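PDB 5FP2: ferric enterobactin receptor PIRA from Pseudomonas aeruginosa, which probably takes up iron-loaded catecholate siderophores such as ferric enterobactin across the outer membrane in a TonB-dependent manner. Local coordinates for residues A198-K209 with V235-W246. Sequence-based numbering, arbitrary orientation.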
ATOM      1  N   ALA A 198      -5.900 -21.671 -23.164  1.00116.63           N
ATOM      2  CA  ALA A 198      -5.030 -21.818 -22.008  1.00114.87           C
ATOM      3  C   ALA A 198      -4.239 -20.559 -21.685  1.00112.24           C
ATOM      4  O   ALA A 198      -3.690 -20.449 -20.593  1.00111.33           O
ATOM      5  CB  ALA A 198      -4.075 -22.974 -22.233  1.00115.35           C
ATOM      6  N   LEU A 199      -4.109 -19.647 -22.644  1.00111.60           N
ATOM      7  CA  LEU A 199      -3.341 -18.417 -22.425  1.00109.52           C
ATOM      8  C   LEU A 199      -4.221 -17.168 -22.397  1.00109.06           C
ATOM      9  O   LEU A 199      -5.203 -17.045 -23.143  1.00110.67           O
ATOM     10  CB  LEU A 199      -2.233 -18.250 -23.471  1.00109.66           C
ATOM     11  CG  LEU A 199      -1.017 -19.200 -23.460  1.00110.26           C
ATOM     12  CD1 LEU A 199      -0.099 -18.866 -24.623  1.00111.44           C
ATOM     13  CD2 LEU A 199      -0.253 -19.080 -22.145  1.00109.15           C
ATOM     14  N   SER A 200      -3.896 -16.298 -21.442  1.00107.39           N
ATOM     15  CA  SER A 200      -4.483 -14.969 -21.303  1.00106.74           C
ATOM     16  C   SER A 200      -3.383 -13.961 -21.005  1.00104.91           C
ATOM     17  O   SER A 200      -2.369 -14.274 -20.373  1.00104.40           O
ATOM     18  CB  SER A 200      -5.468 -14.943 -20.142  1.00107.47           C
ATOM     19  OG  SER A 200      -6.350 -16.045 -20.165  1.00109.77           O
ATOM     20  N   PHE A 201      -3.630 -12.723 -21.396  1.00104.46           N
ATOM     21  CA  PHE A 201      -2.675 -11.660 -21.146  1.00103.17           C
ATOM     22  C   PHE A 201      -3.351 -10.454 -20.503  1.00102.53           C
ATOM     23  O   PHE A 201      -4.575 -10.299 -20.579  1.00103.39           O
ATOM     24  CB  PHE A 201      -2.015 -11.241 -22.464  1.00103.86           C
ATOM     25  CG  PHE A 201      -2.874 -10.343 -23.304  1.00104.73           C
ATOM     26  CD1 PHE A 201      -3.980 -10.857 -23.976  1.00106.50           C
ATOM     27  CD2 PHE A 201      -2.587  -8.993 -23.416  1.00104.38           C
ATOM     28  CE1 PHE A 201      -4.771 -10.040 -24.761  1.00108.15           C
ATOM     29  CE2 PHE A 201      -3.350  -8.180 -24.227  1.00105.76           C
ATOM     30  CZ  PHE A 201      -4.458  -8.695 -24.882  1.00107.74           C
ATOM     31  N   ARG A 202      -2.531  -9.573 -19.934  1.00101.54           N
ATOM     32  CA  ARG A 202      -2.969  -8.226 -19.549  1.00101.04           C
ATOM     33  C   ARG A 202      -1.816  -7.232 -19.515  1.00100.46           C
ATOM     34  O   ARG A 202      -0.888  -7.390 -18.717  1.00100.45           O
ATOM     35  CB  ARG A 202      -3.568  -8.269 -18.165  1.00101.28           C
ATOM     36  CG  ARG A 202      -3.874  -6.890 -17.619  1.00101.03           C
ATOM     37  CD  ARG A 202      -3.408  -6.737 -16.168  1.00101.39           C
ATOM     38  NE  ARG A 202      -1.946  -6.824 -16.092  1.00101.03           N
ATOM     39  CZ  ARG A 202      -1.256  -7.247 -15.029  1.00102.15           C
ATOM     40  NH1 ARG A 202      -1.870  -7.636 -13.904  1.00103.73           N
ATOM     41  NH2 ARG A 202       0.075  -7.328 -15.125  1.00102.50           N
ATOM     42  N   ALA A 203      -1.898  -6.183 -20.334  1.00100.61           N
ATOM     43  CA  ALA A 203      -0.901  -5.108 -20.317  1.00100.61           C
ATOM     44  C   ALA A 203      -1.491  -3.797 -19.800  1.00100.14           C
ATOM     45  O   ALA A 203      -2.621  -3.453 -20.148  1.00100.37           O
ATOM     46  CB  ALA A 203      -0.329  -4.910 -21.700  1.00102.02           C
ATOM     47  N   TYR A 204      -0.715  -3.078 -18.986  1.00100.00           N
ATOM     48  CA  TYR A 204      -1.055  -1.714 -18.547  1.00 99.85           C
ATOM     49  C   TYR A 204       0.160  -0.800 -18.412  1.00100.57           C
ATOM     50  O   TYR A 204       1.301  -1.249 -18.252  1.00101.43           O
ATOM     51  CB  TYR A 204      -1.783  -1.747 -17.220  1.00 99.64           C
ATOM     52  CG  TYR A 204      -0.924  -2.159 -16.044  1.00100.22           C
ATOM     53  CD1 TYR A 204       0.129  -1.372 -15.627  1.00100.98           C
ATOM     54  CD2 TYR A 204      -1.250  -3.270 -15.276  1.00100.74           C
ATOM     55  CE1 TYR A 204       0.871  -1.706 -14.507  1.00102.42           C
ATOM     56  CE2 TYR A 204      -0.478  -3.655 -14.197  1.00102.10           C
ATOM     57  CZ  TYR A 204       0.572  -2.853 -13.798  1.00103.04           C
ATOM     58  OH  TYR A 204       1.340  -3.186 -12.701  1.00105.29           O
ATOM     59  N   GLY A 205      -0.066   0.495 -18.581  1.00100.78           N
ATOM     60  CA  GLY A 205       1.058   1.394 -18.791  1.00102.11           C
ATOM     61  C   GLY A 205       0.593   2.818 -18.714  1.00102.24           C
ATOM     62  O   GLY A 205      -0.625   3.066 -18.578  1.00101.40           O
ATOM     63  N   SER A 206       1.542   3.729 -18.532  1.00103.63           N
ATOM     64  CA  SER A 206       1.184   5.082 -18.126  1.00103.82           C
ATOM     65  C   SER A 206       2.297   6.066 -18.449  1.00106.12           C
ATOM     66  O   SER A 206       3.481   5.724 -18.463  1.00107.85           O
ATOM     67  CB  SER A 206       0.822   5.138 -16.635  1.00103.16           C
ATOM     68  OG  SER A 206       1.986   5.176 -15.825  1.00104.69           O
ATOM     69  N   ALA A 207       1.890   7.298 -18.693  1.00106.64           N
ATOM     70  CA  ALA A 207       2.816   8.367 -19.000  1.00109.26           C
ATOM     71  C   ALA A 207       2.315   9.637 -18.321  1.00109.14           C
ATOM     72  O   ALA A 207       1.118   9.917 -18.326  1.00107.74           O
ATOM     73  CB  ALA A 207       2.898   8.552 -20.506  1.00111.19           C
ATOM     74  N   ASN A 208       3.228  10.352 -17.672  1.00111.05           N
ATOM     75  CA  ASN A 208       2.884  11.290 -16.601  1.00110.99           C
ATOM     76  C   ASN A 208       3.830  12.469 -16.632  1.00114.13           C
ATOM     77  O   ASN A 208       5.040  12.308 -16.544  1.00116.66           O
ATOM     78  CB  ASN A 208       3.018  10.603 -15.253  1.00110.52           C
ATOM     79  CG  ASN A 208       1.958   9.543 -15.039  1.00107.91           C
ATOM     80  OD1 ASN A 208       1.215   9.181 -15.960  1.00106.45           O
ATOM     81  ND2 ASN A 208       1.840   9.078 -13.792  1.00108.02           N
ATOM     82  N   LYS A 209       3.297  13.662 -16.802  1.00114.53           N
ATOM     83  CA  LYS A 209       4.143  14.822 -17.007  1.00117.90           C
ATOM     84  C   LYS A 209       3.694  15.851 -15.988  1.00117.93           C
ATOM     85  O   LYS A 209       2.507  15.918 -15.674  1.00115.65           O
ATOM     86  CB  LYS A 209       3.970  15.321 -18.436  1.00119.27           C
ATOM     87  CG  LYS A 209       4.968  16.373 -18.889  1.00123.70           C
ATOM     88  CD  LYS A 209       5.224  16.280 -20.395  1.00126.30           C
ATOM     89  CE  LYS A 209       5.514  14.840 -20.846  1.00125.53           C
ATOM     90  NZ  LYS A 209       6.381  14.708 -22.054  1.00130.02           N
ATOM     91  N   VAL A 235       8.876  17.050 -14.677  1.00134.63           N
ATOM     92  CA  VAL A 235       9.198  15.666 -14.317  1.00133.86           C
ATOM     93  C   VAL A 235       8.343  14.690 -15.124  1.00129.31           C
ATOM     94  O   VAL A 235       7.148  14.899 -15.308  1.00125.63           O
ATOM     95  CB  VAL A 235       8.949  15.430 -12.813  1.00133.31           C
ATOM     96  CG1 VAL A 235       9.280  13.991 -12.438  1.00133.01           C
ATOM     97  CG2 VAL A 235       9.770  16.408 -11.985  1.00138.41           C
ATOM     98  N   ARG A 236       8.949  13.616 -15.606  1.00130.05           N
ATOM     99  CA  ARG A 236       8.224  12.672 -16.442  1.00126.42           C
ATOM    100  C   ARG A 236       8.225  11.309 -15.759  1.00124.69           C
ATOM    101  O   ARG A 236       9.129  11.001 -14.988  1.00127.60           O
ATOM    102  CB  ARG A 236       8.872  12.611 -17.833  1.00129.30           C
ATOM    103  CG  ARG A 236       8.599  13.842 -18.688  1.00130.76           C
ATOM    104  CD  ARG A 236       9.750  14.167 -19.638  1.00136.67           C
ATOM    105  NE  ARG A 236      10.784  15.018 -19.029  1.00141.48           N
ATOM    106  CZ  ARG A 236      11.154  16.226 -19.472  1.00145.64           C
ATOM    107  NH1 ARG A 236      10.569  16.776 -20.534  1.00145.71           N
ATOM    108  NH2 ARG A 236      12.109  16.905 -18.841  1.00150.35           N
ATOM    109  N   ASN A 237       7.162  10.540 -15.963  1.00120.43           N
ATOM    110  CA  ASN A 237       7.184   9.101 -15.690  1.00119.06           C
ATOM    111  C   ASN A 237       6.576   8.295 -16.812  1.00116.58           C
ATOM    112  O   ASN A 237       5.523   8.628 -17.339  1.00114.23           O
ATOM    113  CB  ASN A 237       6.415   8.740 -14.418  1.00116.90           C
ATOM    114  CG  ASN A 237       6.848   9.550 -13.235  1.00119.63           C
ATOM    115  OD1 ASN A 237       7.830   9.220 -12.567  1.00122.96           O
ATOM    116  ND2 ASN A 237       6.135  10.645 -12.982  1.00118.81           N
ATOM    117  N   ARG A 238       7.177   7.150 -17.072  1.00117.36           N
ATOM    118  CA  ARG A 238       6.586   6.184 -17.968  1.00115.15           C
ATOM    119  C   ARG A 238       6.752   4.819 -17.329  1.00114.36           C
ATOM    120  O   ARG A 238       7.798   4.516 -16.741  1.00117.18           O
ATOM    121  CB  ARG A 238       7.276   6.255 -19.344  1.00118.13           C
ATOM    122  CG  ARG A 238       6.353   5.916 -20.508  1.00116.40           C
ATOM    123  CD  ARG A 238       6.741   6.634 -21.785  1.00119.99           C
ATOM    124  NE  ARG A 238       7.435   7.895 -21.541  1.00123.01           N
ATOM    125  CZ  ARG A 238       8.733   8.099 -21.772  1.00127.91           C
ATOM    126  NH1 ARG A 238       9.527   7.125 -22.239  1.00130.48           N
ATOM    127  NH2 ARG A 238       9.249   9.303 -21.542  1.00130.83           N
ATOM    128  N   ASP A 239       5.698   4.021 -17.374  1.00111.06           N
ATOM    129  CA  ASP A 239       5.815   2.651 -16.943  1.00110.55           C
ATOM    130  C   ASP A 239       4.975   1.775 -17.830  1.00108.25           C
ATOM    131  O   ASP A 239       3.984   2.223 -18.407  1.00106.61           O
ATOM    132  CB  ASP A 239       5.414   2.497 -15.469  1.00109.86           C
ATOM    133  CG  ASP A 239       3.934   2.721 -15.224  1.00106.94           C
ATOM    134  OD1 ASP A 239       3.126   2.377 -16.127  1.00105.00           O
ATOM    135  OD2 ASP A 239       3.582   3.185 -14.106  1.00107.25           O
ATOM    136  N   LEU A 240       5.420   0.535 -17.982  1.00108.76           N
ATOM    137  CA  LEU A 240       4.627  -0.500 -18.619  1.00106.85           C
ATOM    138  C   LEU A 240       4.869  -1.830 -17.898  1.00106.84           C
ATOM    139  O   LEU A 240       5.971  -2.091 -17.391  1.00109.26           O
ATOM    140  CB  LEU A 240       5.023  -0.607 -20.087  1.00108.50           C
ATOM    141  CG  LEU A 240       3.922  -1.012 -21.069  1.00107.05           C
ATOM    142  CD1 LEU A 240       4.380  -0.862 -22.524  1.00109.88           C
ATOM    143  CD2 LEU A 240       3.494  -2.447 -20.779  1.00105.56           C
ATOM    144  N   SER A 241       3.824  -2.642 -17.782  1.00104.69           N
ATOM    145  CA  SER A 241       3.967  -3.974 -17.210  1.00104.93           C
ATOM    146  C   SER A 241       3.074  -4.942 -17.960  1.00103.41           C
ATOM    147  O   SER A 241       1.926  -4.611 -18.252  1.00101.89           O
ATOM    148  CB  SER A 241       3.572  -3.984 -15.741  1.00104.90           C
ATOM    149  OG  SER A 241       3.782  -5.286 -15.198  1.00105.84           O
ATOM    150  N   GLY A 242       3.622  -6.112 -18.314  1.00104.36           N
ATOM    151  CA  GLY A 242       2.861  -7.132 -19.030  1.00103.45           C
ATOM    152  C   GLY A 242       2.728  -8.417 -18.250  1.00103.54           C
ATOM    153  O   GLY A 242       3.643  -8.816 -17.528  1.00105.13           O
ATOM    154  N   MET A 243       1.595  -9.089 -18.421  1.00102.48           N
ATOM    155  CA  MET A 243       1.409 -10.384 -17.783  1.00103.01           C
ATOM    156  C   MET A 243       0.879 -11.404 -18.767  1.00102.93           C
ATOM    157  O   MET A 243      -0.129 -11.178 -19.427  1.00102.29           O
ATOM    158  CB  MET A 243       0.440 -10.316 -16.587  1.00102.91           C
ATOM    159  CG  MET A 243       0.220 -11.667 -15.912  1.00104.20           C
ATOM    160  SD  MET A 243      -0.496 -11.522 -14.256  1.00105.85           S
ATOM    161  CE  MET A 243      -2.214 -11.171 -14.681  1.00105.02           C
ATOM    162  N   LEU A 244       1.492 -12.578 -18.740  1.00104.07           N
ATOM    163  CA  LEU A 244       1.066 -13.704 -19.539  1.00104.44           C
ATOM    164  C   LEU A 244       0.584 -14.742 -18.563  1.00105.02           C
ATOM    165  O   LEU A 244       1.267 -15.047 -17.578  1.00106.11           O
ATOM    166  CB  LEU A 244       2.275 -14.247 -20.307  1.00105.97           C
ATOM    167  CG  LEU A 244       2.065 -15.235 -21.447  1.00106.90           C
ATOM    168  CD1 LEU A 244       0.809 -14.984 -22.270  1.00106.32           C
ATOM    169  CD2 LEU A 244       3.293 -15.145 -22.333  1.00108.89           C
ATOM    170  N   SER A 245      -0.639 -15.209 -18.753  1.00104.95           N
ATOM    171  CA  SER A 245      -1.196 -16.146 -17.793  1.00106.19           C
ATOM    172  C   SER A 245      -1.480 -17.498 -18.436  1.00107.25           C
ATOM    173  O   SER A 245      -2.143 -17.576 -19.471  1.00107.20           O
ATOM    174  CB  SER A 245      -2.465 -15.588 -17.182  1.00106.37           C
ATOM    175  OG  SER A 245      -2.913 -16.498 -16.211  1.00108.44           O
ATOM    176  N   TRP A 246      -1.006 -18.568 -17.812  1.00108.72           N
ATOM    177  CA  TRP A 246      -1.146 -19.885 -18.405  1.00109.90           C
ATOM    178  C   TRP A 246      -1.929 -20.834 -17.491  1.00111.97           C
ATOM    179  O   TRP A 246      -1.478 -21.196 -16.402  1.00113.47           O
ATOM    180  CB  TRP A 246       0.238 -20.444 -18.767  1.00110.50           C
ATOM    181  CG  TRP A 246       0.234 -21.889 -19.189  1.00112.12           C
ATOM    182  CD1 TRP A 246      -0.806 -22.593 -19.729  1.00112.78           C
ATOM    183  CD2 TRP A 246       1.343 -22.788 -19.138  1.00113.77           C
ATOM    184  NE1 TRP A 246      -0.438 -23.893 -19.918  1.00114.51           N
ATOM    185  CE2 TRP A 246       0.892 -24.028 -19.611  1.00115.06           C
ATOM    186  CE3 TRP A 246       2.669 -22.666 -18.714  1.00114.84           C
ATOM    187  CZ2 TRP A 246       1.721 -25.143 -19.674  1.00117.07           C
ATOM    188  CZ3 TRP A 246       3.485 -23.768 -18.771  1.00117.15           C
ATOM    189  CH2 TRP A 246       3.006 -24.997 -19.235  1.00118.11           C
TER
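Adjacent antiparallel strands in the wall of the 22-stranded TonB-dependent receptor barrel meet where Arg-202 packs on Met-243 and Tyr-204 on Ser-241. Backbone bonds come in pairs, from Ser-200 with Ser-245 through Tyr-204 with Ser-241 to Asn-208 with Asn-237, the one from Asn-208 N to Asn-237 O being weak. At the non-hydrogen-bonded positions CA-H...O contacts run to carbonyls of the adjoining pairs, as from Phe-201 CA to Met-243 O.

An outer-membrane barrel has two unlike faces, and this strand pair shows both. Leu-199, Phe-201, Leu-240, Leu-244 and Trp-246 share the face turned outward, as expected for a lipid-facing wall; there Leu-199 CD2 lies 3.7 Å from Trp-246 CB and 4.2 Å from Leu-244 CD1. The face with Arg-202, Tyr-204, Ser-206 and Asp-239 is largely polar and turns to the interior, where Tyr-204 touches Glu-130 of the plug domain.

On this inner face the Arg-202 chain, bent about its CB-CG and CG-CD bonds, lays its guanidinium over the start of the Met-243 side chain, NH2 coming 3.3 Å from Met-243 CB, while Met-243 CE lies 3.6 Å from Arg-202 NH1. That NH1 is bonded to Lys-159 O. Tyr-204 CE2 over one face and Met-243 CB over the other sandwich the guanidinium, which, with the NH1 bond, probably restricts its rotation. Ser-241 CB approaches the Tyr-204 ring in an off-centre CH-pi contact, 4.1 Å from the centroid. Farther along, with CG lodged between N and carbonyl carbon (chi1 68°), Asp-239 swings its carboxylate toward the neighbouring strand, where OD1 accepts a weak bond from Ser-206 OG at 3.0 Å.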